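Local coordinates for protein homoprotocatechuate 2,3-dioxygenase (Brevibacterium fuscum, PDB 4Z6M) that probably opens the aromatic ring of homoprotocatechuate by extradiol cleavage with dioxygen, at an iron(II) held by a facial triad of two histidines and one carboxylate, at residues Gly297-Pro302 with Gln354-Phe359; Asp289-Asp294 with Ser340-Gly345; Ser303-Ala308 with Ser328-Thr333. The protein carries 1 engineered substitution. One frame throughout, in Å; residues are numbered along the deposited sequence. Where two conformers were deposited one is given.

Contact 1: Gly297-Pro302 with Gln354-Phe359; sequences GNPVVP and QASKGF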
loop_
_atom_site.group_PDB
_atom_site.type_symbol
_atom_site.label_atom_id
_atom_site.label_comp_id
_atom_site.label_asym_id
_atom_site.label_seq_id
_atom_site.Cartn_x
_atom_site.Cartn_y
_atom_site.Cartn_z
ATOM N N GLY A 297 14.767 -13.511 8.277
ATOM C CA GLY A 297 15.644 -14.651 8.328
ATOM C C GLY A 297 15.931 -15.305 6.991
ATOM O O GLY A 297 16.561 -16.347 6.955
ATOM N N ASN A 298 15.486 -14.705 5.885
ATOM C CA ASN A 298 15.779 -15.288 4.587
ATOM C C ASN A 298 17.288 -15.245 4.355
ATOM O O ASN A 298 17.982 -14.335 4.833
ATOM C CB ASN A 298 15.002 -14.578 3.461
ATOM C CG ASN A 298 13.587 -15.083 3.353
ATOM O OD1 ASN A 298 13.347 -16.270 3.553
ATOM N ND2 ASN A 298 12.662 -14.220 3.022
ATOM N N PRO A 299 17.810 -16.251 3.663
ATOM C CA PRO A 299 19.263 -16.355 3.516
ATOM C C PRO A 299 19.842 -15.280 2.603
ATOM O O PRO A 299 19.203 -14.880 1.636
ATOM C CB PRO A 299 19.451 -17.753 2.910
ATOM C CG PRO A 299 18.194 -17.981 2.136
ATOM C CD PRO A 299 17.109 -17.393 3.022
ATOM N N VAL A 300 21.045 -14.814 2.904
ATOM C CA VAL A 300 21.755 -13.877 2.036
ATOM C C VAL A 300 22.419 -14.672 0.938
ATOM O O VAL A 300 23.209 -15.571 1.195
ATOM C CB VAL A 300 22.771 -13.047 2.836
ATOM C CG1 VAL A 300 23.516 -12.073 1.937
ATOM C CG2 VAL A 300 22.058 -12.286 3.940
ATOM N N VAL A 301 22.070 -14.333 -0.301
ATOM C CA VAL A 301 22.596 -15.031 -1.447
ATOM C C VAL A 301 24.126 -14.856 -1.515
ATOM O O VAL A 301 24.655 -13.787 -1.236
ATOM C CB VAL A 301 21.910 -14.542 -2.752
ATOM C CG1 VAL A 301 20.391 -14.611 -2.642
ATOM C CG2 VAL A 301 22.368 -13.161 -3.117
ATOM N N PRO A 302 24.856 -15.915 -1.851
ATOM C CA PRO A 302 26.328 -15.856 -1.745
ATOM C C PRO A 302 26.968 -14.788 -2.640
ATOM O O PRO A 302 27.959 -14.166 -2.251
ATOM C CB PRO A 302 26.777 -17.273 -2.117
ATOM C CG PRO A 302 25.569 -17.977 -2.616
ATOM C CD PRO A 302 24.358 -17.268 -2.129
ATOM N N GLN A 354 25.360 -24.129 7.050
ATOM C CA GLN A 354 24.385 -23.954 5.991
ATOM C C GLN A 354 23.713 -22.610 6.158
ATOM O O GLN A 354 23.913 -21.935 7.168
ATOM C CB GLN A 354 23.366 -25.090 5.997
ATOM C CG GLN A 354 22.636 -25.324 7.303
ATOM C CD GLN A 354 21.853 -26.634 7.287
ATOM O OE1 GLN A 354 21.498 -27.153 6.227
ATOM N NE2 GLN A 354 21.580 -27.167 8.459
ATOM N N ALA A 355 22.957 -22.211 5.139
ATOM C CA ALA A 355 22.114 -21.051 5.210
ATOM C C ALA A 355 20.798 -21.375 5.884
ATOM O O ALA A 355 20.491 -22.533 6.157
ATOM C CB ALA A 355 21.905 -20.491 3.818
ATOM N N SER A 356 20.010 -20.345 6.137
ATOM C CA SER A 356 18.676 -20.519 6.664
ATOM C C SER A 356 17.728 -21.100 5.607
ATOM O O SER A 356 18.057 -21.169 4.409
ATOM C CB SER A 356 18.184 -19.175 7.141
ATOM O OG SER A 356 18.197 -18.257 6.062
ATOM N N LYS A 357 16.557 -21.528 6.076
ATOM C CA LYS A 357 15.427 -21.952 5.247
ATOM C C LYS A 357 15.705 -23.196 4.404
ATOM O O LYS A 357 15.019 -23.461 3.408
ATOM C CB LYS A 357 14.902 -20.819 4.349
ATOM C CG LYS A 357 14.771 -19.446 4.970
ATOM C CD LYS A 357 13.730 -19.336 6.040
ATOM C CE LYS A 357 13.534 -17.882 6.465
ATOM N NZ LYS A 357 12.910 -17.756 7.794
ATOM N N GLY A 358 16.697 -23.981 4.798
ATOM C CA GLY A 358 16.904 -25.287 4.181
ATOM C C GLY A 358 17.948 -25.354 3.081
ATOM O O GLY A 358 18.064 -26.388 2.434
ATOM N N PHE A 359 18.711 -24.282 2.875
ATOM C CA PHE A 359 19.655 -24.173 1.763
ATOM C C PHE A 359 21.115 -24.257 2.226
ATOM O O PHE A 359 21.452 -23.833 3.320
ATOM C CB PHE A 359 19.443 -22.869 0.996
ATOM C CG PHE A 359 18.096 -22.763 0.354
ATOM C CD1 PHE A 359 17.719 -23.653 -0.651
ATOM C CD2 PHE A 359 17.177 -21.804 0.781
ATOM C CE1 PHE A 359 16.462 -23.563 -1.233
ATOM C CE2 PHE A 359 15.930 -21.706 0.188
ATOM C CZ PHE A 359 15.568 -22.591 -0.813
#
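Between Gly297-Pro302 and Gln354-Phe359 a single hydrogen bond crosses, from Ser356 OG to Gly297 O at 2.7 Å. The hydroxyl meets the carbonyl in its own plane, at a C=O...O angle of 160°. With chi1 at 59°, OG lies between the backbone N and the carbonyl carbon of Ser356 and points at the other loop. Gly297 O probably also accepts from Asn290 ND2, which would give this buried carbonyl two donors.

Apolar contact gathers round Pro299. Its CB rests on Ala355 CB at 3.8 Å, its CD on Lys357 CG at 3.7 Å, and its CG reaches Phe359 CD2 at 4.2 Å, approaching that ring obliquely. The pyrrolidine thus touches Ala355, Ser356, Lys357 and Phe359. Ser356 OG passes 3.2 Å from Pro299 N, which has no hydrogen to give, so that approach is contact alone.

Polar atoms also meet aliphatic ones. The Lys357 chain crosses the Asn298 side chain at about a right angle, with CE 3.3 Å from Asn298 OD1. The ammonium group itself goes further, to the carbonyl O of Trp296 and to Ile241 O of the second subunit, while Asn298 ND2 binds Gly244 O of that subunit.

Within the second loop, Ala355 N bonds to Phe359 O at 2.9 Å, closing a compact turn in which Lys357 and Gly358 both take positive phi. Phe359 is shared: it touches Pro299 of its own chain and meets Phe359 of the second subunit. The arrangement is a loop-on-loop contact at a subunit interface, made by the chain that follows the glyoxalase-type sheet of this dioxygenase.

Contact 2: Asp289-Asp294 with Ser340-Gly345; sequences DNQRRD and SFTRAG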
loop_
_atom_site.group_PDB
_atom_site.type_symbol
_atom_site.label_atom_id
_atom_site.label_comp_id
_atom_site.label_asym_id
_atom_site.label_seq_id
_atom_site.Cartn_x
_atom_site.Cartn_y
_atom_site.Cartn_z
ATOM N N ASP A 289 23.689 -13.144 13.916
ATOM C CA ASP A 289 22.242 -12.927 14.097
ATOM C C ASP A 289 21.561 -12.994 12.728
ATOM O O ASP A 289 21.796 -12.136 11.867
ATOM C CB ASP A 289 22.056 -11.548 14.739
ATOM C CG ASP A 289 20.604 -11.203 15.042
ATOM O OD1 ASP A 289 19.703 -11.782 14.406
ATOM O OD2 ASP A 289 20.400 -10.325 15.898
ATOM N N ASN A 290 20.780 -14.042 12.505
ATOM C CA ASN A 290 20.163 -14.275 11.220
ATOM C C ASN A 290 19.035 -13.315 10.892
ATOM O O ASN A 290 18.481 -13.435 9.820
ATOM C CB ASN A 290 19.640 -15.713 11.134
ATOM C CG ASN A 290 19.284 -16.120 9.721
ATOM O OD1 ASN A 290 20.104 -16.030 8.799
ATOM N ND2 ASN A 290 18.047 -16.577 9.535
ATOM N N GLN A 291 18.734 -12.349 11.757
ATOM C CA GLN A 291 17.808 -11.267 11.414
ATOM C C GLN A 291 18.485 -9.935 11.085
ATOM O O GLN A 291 17.796 -8.941 10.849
ATOM C CB GLN A 291 16.740 -11.074 12.508
ATOM C CG GLN A 291 15.884 -12.307 12.735
ATOM C CD GLN A 291 14.669 -12.152 13.661
ATOM O OE1 GLN A 291 13.989 -13.132 13.943
ATOM N NE2 GLN A 291 14.428 -10.968 14.170
ATOM N N ARG A 292 19.820 -9.914 11.025
ATOM C CA ARG A 292 20.511 -8.634 10.903
ATOM C C ARG A 292 20.418 -8.073 9.477
ATOM O O ARG A 292 20.369 -6.865 9.321
ATOM C CB ARG A 292 21.966 -8.749 11.325
ATOM C CG ARG A 292 22.852 -9.422 10.268
ATOM C CD ARG A 292 24.161 -10.031 10.773
ATOM N NE ARG A 292 24.873 -10.611 9.642
ATOM C CZ ARG A 292 24.521 -11.756 9.080
ATOM N NH1 ARG A 292 23.557 -12.495 9.606
ATOM N NH2 ARG A 292 25.155 -12.183 8.001
ATOM N N ARG A 293 20.480 -8.939 8.457
ATOM C CA ARG A 293 20.505 -8.464 7.063
ATOM C C ARG A 293 19.133 -8.601 6.407
ATOM O O ARG A 293 18.661 -7.682 5.727
ATOM C CB ARG A 293 21.585 -9.208 6.272
ATOM C CG ARG A 293 22.982 -8.695 6.595
ATOM C CD ARG A 293 24.004 -9.043 5.545
ATOM N NE ARG A 293 25.323 -8.486 5.847
ATOM C CZ ARG A 293 25.722 -7.258 5.559
ATOM N NH1 ARG A 293 24.914 -6.380 4.993
ATOM N NH2 ARG A 293 26.966 -6.903 5.820
ATOM N N ASP A 294 18.496 -9.742 6.644
ATOM C CA ASP A 294 17.079 -9.955 6.360
ATOM C C ASP A 294 16.391 -10.252 7.680
ATOM O O ASP A 294 16.646 -11.282 8.312
ATOM C CB ASP A 294 16.852 -11.079 5.344
ATOM C CG ASP A 294 15.443 -11.108 4.882
ATOM O OD1 ASP A 294 15.093 -10.275 3.995
ATOM O OD2 ASP A 294 14.652 -11.884 5.439
ATOM N N SER A 340 24.630 -19.370 12.201
ATOM C CA SER A 340 23.745 -18.266 12.556
ATOM C C SER A 340 22.632 -18.707 13.485
ATOM O O SER A 340 22.308 -19.895 13.571
ATOM C CB SER A 340 23.167 -17.583 11.305
ATOM O OG SER A 340 22.149 -18.351 10.687
ATOM N N PHE A 341 22.044 -17.736 14.180
ATOM C CA PHE A 341 20.969 -17.997 15.132
ATOM C C PHE A 341 19.752 -17.140 14.837
ATOM O O PHE A 341 19.857 -16.066 14.244
ATOM C CB PHE A 341 21.433 -17.803 16.583
ATOM C CG PHE A 341 21.880 -16.398 16.919
ATOM C CD1 PHE A 341 20.959 -15.417 17.198
ATOM C CD2 PHE A 341 23.215 -16.073 16.951
ATOM C CE1 PHE A 341 21.352 -14.122 17.485
ATOM C CE2 PHE A 341 23.617 -14.789 17.240
ATOM C CZ PHE A 341 22.691 -13.816 17.529
ATOM N N THR A 342 18.607 -17.611 15.316
ATOM C CA THR A 342 17.381 -16.808 15.338
ATOM C C THR A 342 17.248 -16.079 16.674
ATOM O O THR A 342 17.001 -14.886 16.719
ATOM C CB THR A 342 16.141 -17.664 15.066
ATOM O OG1 THR A 342 16.248 -18.284 13.771
ATOM C CG2 THR A 342 14.880 -16.803 15.095
ATOM N N ARG A 343 17.470 -16.819 17.757
ATOM C CA ARG A 343 17.486 -16.260 19.093
ATOM C C ARG A 343 18.835 -16.571 19.713
ATOM O O ARG A 343 19.262 -17.728 19.736
ATOM C CB ARG A 343 16.381 -16.878 19.942
ATOM C CG ARG A 343 14.974 -16.535 19.493
ATOM C CD ARG A 343 13.929 -17.506 20.027
ATOM N NE ARG A 343 14.083 -18.839 19.476
ATOM C CZ ARG A 343 13.578 -19.266 18.325
ATOM N NH1 ARG A 343 12.822 -18.460 17.575
ATOM N NH2 ARG A 343 13.855 -20.508 17.904
ATOM N N ALA A 344 19.501 -15.540 20.248
ATOM C CA ALA A 344 20.818 -15.734 20.828
ATOM C C ALA A 344 20.742 -16.755 21.936
ATOM O O ALA A 344 19.861 -16.714 22.783
ATOM C CB ALA A 344 21.385 -14.415 21.345
ATOM N N GLY A 345 21.657 -17.710 21.896
ATOM C CA GLY A 345 21.730 -18.715 22.940
ATOM C C GLY A 345 20.799 -19.897 22.762
ATOM O O GLY A 345 20.834 -20.828 23.561
HETATM O O HOH W 1 15.857 -16.739 11.515
#
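Asp289 and Phe341 form one isolated beta bridge, their CA atoms 5.3 Å apart, in which Asn290 N donates to Phe341 O at 2.8 Å.

The Phe341 ring turns back over this bridge. Its chi1 of 62° sets CG between the backbone N and the carbonyl carbon, and the ring then covers Asp289, whose CA lies 3.8 Å from the centroid, 21° off the normal: a CH-pi contact. Ala344 CA covers the opposite face, so the ring is sandwiched between backbone carbons. Asp289 CB touches its CZ and CE1.

From Asp289 the chain enters a type I beta turn ending at Arg292, combined with an Asx turn in which Asp289 OD1 takes Gln291 N at 2.9 Å. Asp289 O is gripped from opposite faces of its plane, by Arg292 N at 3.1 Å and by Arg292 NH1 at 2.9 Å. The guanidinium group therefore ties its own turn together. OD1 has a further charged partner in Arg236 of the second subunit.

Asn290 leans toward the second segment, its CB beside Ser340 OG. A water accepts from Asn290 ND2, a group that also has Gly297 as partner, at 3.0 Å and donates to Thr342 OG1, itself bonded to Gly349 O, at 2.8 Å. The methyl CG2 of Thr342 faces Gln291 OE1, an oxygen bound to Ser238 of the second subunit.

Contact 3: Ser303-Ala308 with Ser328-Thr333; sequences SWYTEA and SELEVT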
loop_
_atom_site.group_PDB
_atom_site.type_symbol
_atom_site.label_atom_id
_atom_site.label_comp_id
_atom_site.label_asym_id
_atom_site.label_seq_id
_atom_site.Cartn_x
_atom_site.Cartn_y
_atom_site.Cartn_z
ATOM N N SER A 303 26.385 -14.557 -3.822
ATOM C CA SER A 303 26.903 -13.506 -4.698
ATOM C C SER A 303 26.900 -12.128 -4.054
ATOM O O SER A 303 27.693 -11.268 -4.443
ATOM C CB SER A 303 26.145 -13.455 -6.022
ATOM O OG SER A 303 24.780 -13.126 -5.836
ATOM N N TRP A 304 25.985 -11.900 -3.114
ATOM C CA TRP A 304 25.940 -10.636 -2.400
ATOM C C TRP A 304 27.248 -10.377 -1.663
ATOM O O TRP A 304 27.699 -9.239 -1.562
ATOM C CB TRP A 304 24.721 -10.606 -1.439
ATOM C CG TRP A 304 24.264 -9.221 -1.104
ATOM C CD1 TRP A 304 23.366 -8.474 -1.799
ATOM C CD2 TRP A 304 24.734 -8.384 -0.042
ATOM N NE1 TRP A 304 23.223 -7.240 -1.227
ATOM C CE2 TRP A 304 24.050 -7.151 -0.148
ATOM C CE3 TRP A 304 25.671 -8.549 0.988
ATOM C CZ2 TRP A 304 24.286 -6.098 0.715
ATOM C CZ3 TRP A 304 25.911 -7.506 1.833
ATOM C CH2 TRP A 304 25.220 -6.297 1.704
ATOM N N TYR A 305 27.860 -11.439 -1.148
ATOM C CA TYR A 305 29.116 -11.296 -0.449
ATOM C C TYR A 305 30.344 -11.315 -1.340
ATOM O O TYR A 305 31.393 -10.865 -0.900
ATOM C CB TYR A 305 29.273 -12.410 0.582
ATOM C CG TYR A 305 28.303 -12.312 1.737
ATOM C CD1 TYR A 305 28.260 -11.187 2.544
ATOM C CD2 TYR A 305 27.429 -13.361 2.029
ATOM C CE1 TYR A 305 27.376 -11.094 3.604
ATOM C CE2 TYR A 305 26.545 -13.291 3.104
ATOM C CZ TYR A 305 26.529 -12.139 3.895
ATOM O OH TYR A 305 25.671 -12.045 4.979
ATOM N N THR A 306 30.266 -11.908 -2.529
ATOM C CA THR A 306 31.446 -12.129 -3.351
ATOM C C THR A 306 31.584 -11.175 -4.535
ATOM O O THR A 306 32.711 -10.909 -4.980
ATOM C CB THR A 306 31.509 -13.584 -3.853
ATOM O OG1 THR A 306 30.438 -13.861 -4.760
ATOM C CG2 THR A 306 31.457 -14.560 -2.697
ATOM N N GLU A 307 30.464 -10.692 -5.068
ATOM C CA GLU A 307 30.480 -9.918 -6.316
ATOM C C GLU A 307 30.290 -8.443 -6.046
ATOM O O GLU A 307 29.471 -8.069 -5.200
ATOM C CB GLU A 307 29.402 -10.395 -7.273
ATOM C CG GLU A 307 29.403 -11.882 -7.484
ATOM C CD GLU A 307 30.751 -12.383 -7.971
ATOM O OE1 GLU A 307 31.151 -11.941 -9.065
ATOM O OE2 GLU A 307 31.406 -13.196 -7.279
ATOM N N ALA A 308 31.046 -7.623 -6.761
ATOM C CA ALA A 308 30.940 -6.162 -6.669
ATOM C C ALA A 308 31.681 -5.558 -7.857
ATOM O O ALA A 308 32.487 -6.231 -8.497
ATOM C CB ALA A 308 31.504 -5.638 -5.342
ATOM N N SER A 328 35.563 -13.554 6.952
ATOM C CA SER A 328 34.585 -13.364 5.889
ATOM C C SER A 328 33.190 -13.554 6.451
ATOM O O SER A 328 32.873 -14.600 7.021
ATOM C CB SER A 328 34.821 -14.375 4.776
ATOM O OG SER A 328 33.661 -14.604 3.996
ATOM N N GLU A 329 32.336 -12.554 6.268
ATOM C CA GLU A 329 30.943 -12.673 6.709
ATOM C C GLU A 329 30.251 -13.893 6.083
ATOM O O GLU A 329 29.530 -14.624 6.773
ATOM C CB GLU A 329 30.174 -11.393 6.402
ATOM C CG GLU A 329 28.752 -11.416 6.968
ATOM C CD GLU A 329 28.073 -10.064 7.043
ATOM O OE1 GLU A 329 28.647 -9.060 6.586
ATOM O OE2 GLU A 329 26.935 -10.012 7.568
ATOM N N LEU A 330 30.474 -14.140 4.793
ATOM C CA LEU A 330 29.929 -15.334 4.154
ATOM C C LEU A 330 30.391 -16.584 4.917
ATOM O O LEU A 330 29.588 -17.430 5.317
ATOM C CB LEU A 330 30.398 -15.411 2.704
ATOM C CG LEU A 330 29.903 -16.626 1.883
ATOM C CD1 LEU A 330 29.935 -16.305 0.391
ATOM C CD2 LEU A 330 30.680 -17.914 2.144
ATOM N N GLU A 331 31.705 -16.702 5.119
ATOM C CA GLU A 331 32.229 -17.929 5.710
ATOM C C GLU A 331 31.729 -18.162 7.137
ATOM O O GLU A 331 31.390 -19.292 7.493
ATOM C CB GLU A 331 33.760 -17.976 5.661
ATOM C CG GLU A 331 34.305 -18.027 4.230
ATOM C CD GLU A 331 34.010 -19.332 3.478
ATOM O OE1 GLU A 331 33.510 -20.313 4.084
ATOM O OE2 GLU A 331 34.284 -19.392 2.252
ATOM N N VAL A 332 31.655 -17.106 7.939
ATOM C CA VAL A 332 31.298 -17.292 9.346
ATOM C C VAL A 332 29.803 -17.469 9.560
ATOM O O VAL A 332 29.396 -17.909 10.643
ATOM C CB VAL A 332 31.859 -16.183 10.259
ATOM C CG1 VAL A 332 33.362 -16.048 10.085
ATOM C CG2 VAL A 332 31.170 -14.843 10.053
ATOM N N THR A 333 28.978 -17.175 8.538
ATOM C CA THR A 333 27.521 -17.300 8.668
ATOM C C THR A 333 26.890 -18.426 7.863
ATOM O O THR A 333 26.019 -19.127 8.383
ATOM C CB THR A 333 26.809 -15.981 8.330
ATOM O OG1 THR A 333 27.004 -15.626 6.936
ATOM C CG2 THR A 333 27.279 -14.868 9.230
HETATM O O HOH W 2 24.706 -14.362 6.034
#
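Tyr305 laid against Leu330 makes this a contact between two short helical turns, the end of helix 302-306 and the start of helix 329-333, whose CA atoms come nearest at these two residues. No direct hydrogen bond crosses it.

The phenol ring carries most of the contact. Over the centre of one face, 4.1 Å above its plane, stands Leu330 N, and Leu330 CB touches the ring at CD2, 3.7 Å away. The ring thus lies on the backbone at the start of helix 329-333 as much as on a side chain. Beyond Tyr305, Thr306 CG2 meets Leu330 CD1 at 3.9 Å, toward solvent.

Glu329 comes to the other part of the ring. Its CG, anti to the backbone N (chi1 -174°), lies 3.6 Å from Tyr305 CE1, and the carboxylate is inclined 40° to the ring plane. Glu329 OE2 approaches Tyr305 OH at 3.5 Å without bonding to it; this oxygen is instead engaged by Arg292 and Arg293, whose charges probably help to keep it ionised. The phenol oxygen turns to a water at 2.7 Å, which donates to Thr333 OG1 at 2.8 Å. Thr333 OG1 in turn donates to Glu329 O at 2.7 Å, so the bridge ends on the helix's own backbone. At the start of that helix Ser328 is the N-cap, its OG accepting from Glu331 N at 169°.

Around the pair, Tyr189 of strand 188-194 touches Glu329 and Val332, and Val332 bonds through its backbone to Phe339, at the start of strand 339-340. On helix 302-306 the neighbouring Trp304 packs on the sheet instead, against His213 of strand 211-218 and edge-to-face with Tyr257 of strand 254-259.

Contact 3 is nested along the chain inside the loops closed by contacts 1 and 2, whose own segments alternate. Contacts 1 and 2, centres 11 Å apart, both reach the second subunit and are joined by Asn290 ND2 and Gly297 O at 3.0 Å, a probable hydrogen bond. Contact 2 meets contact 3 through salt bridges: Glu329 OE2 takes Arg293 NE at 2.8 Å and Arg292 NH2 at the same distance. Val300 CG1 of contact 1 packs on Tyr305 CE2 at 3.5 Å. In contact 3 the Tyr305 side chain is about 12 Å from the iron(II) ion bound by His155, His214 and Glu267; His213, which Trp304 packs against, is next to ligand His214 in sequence.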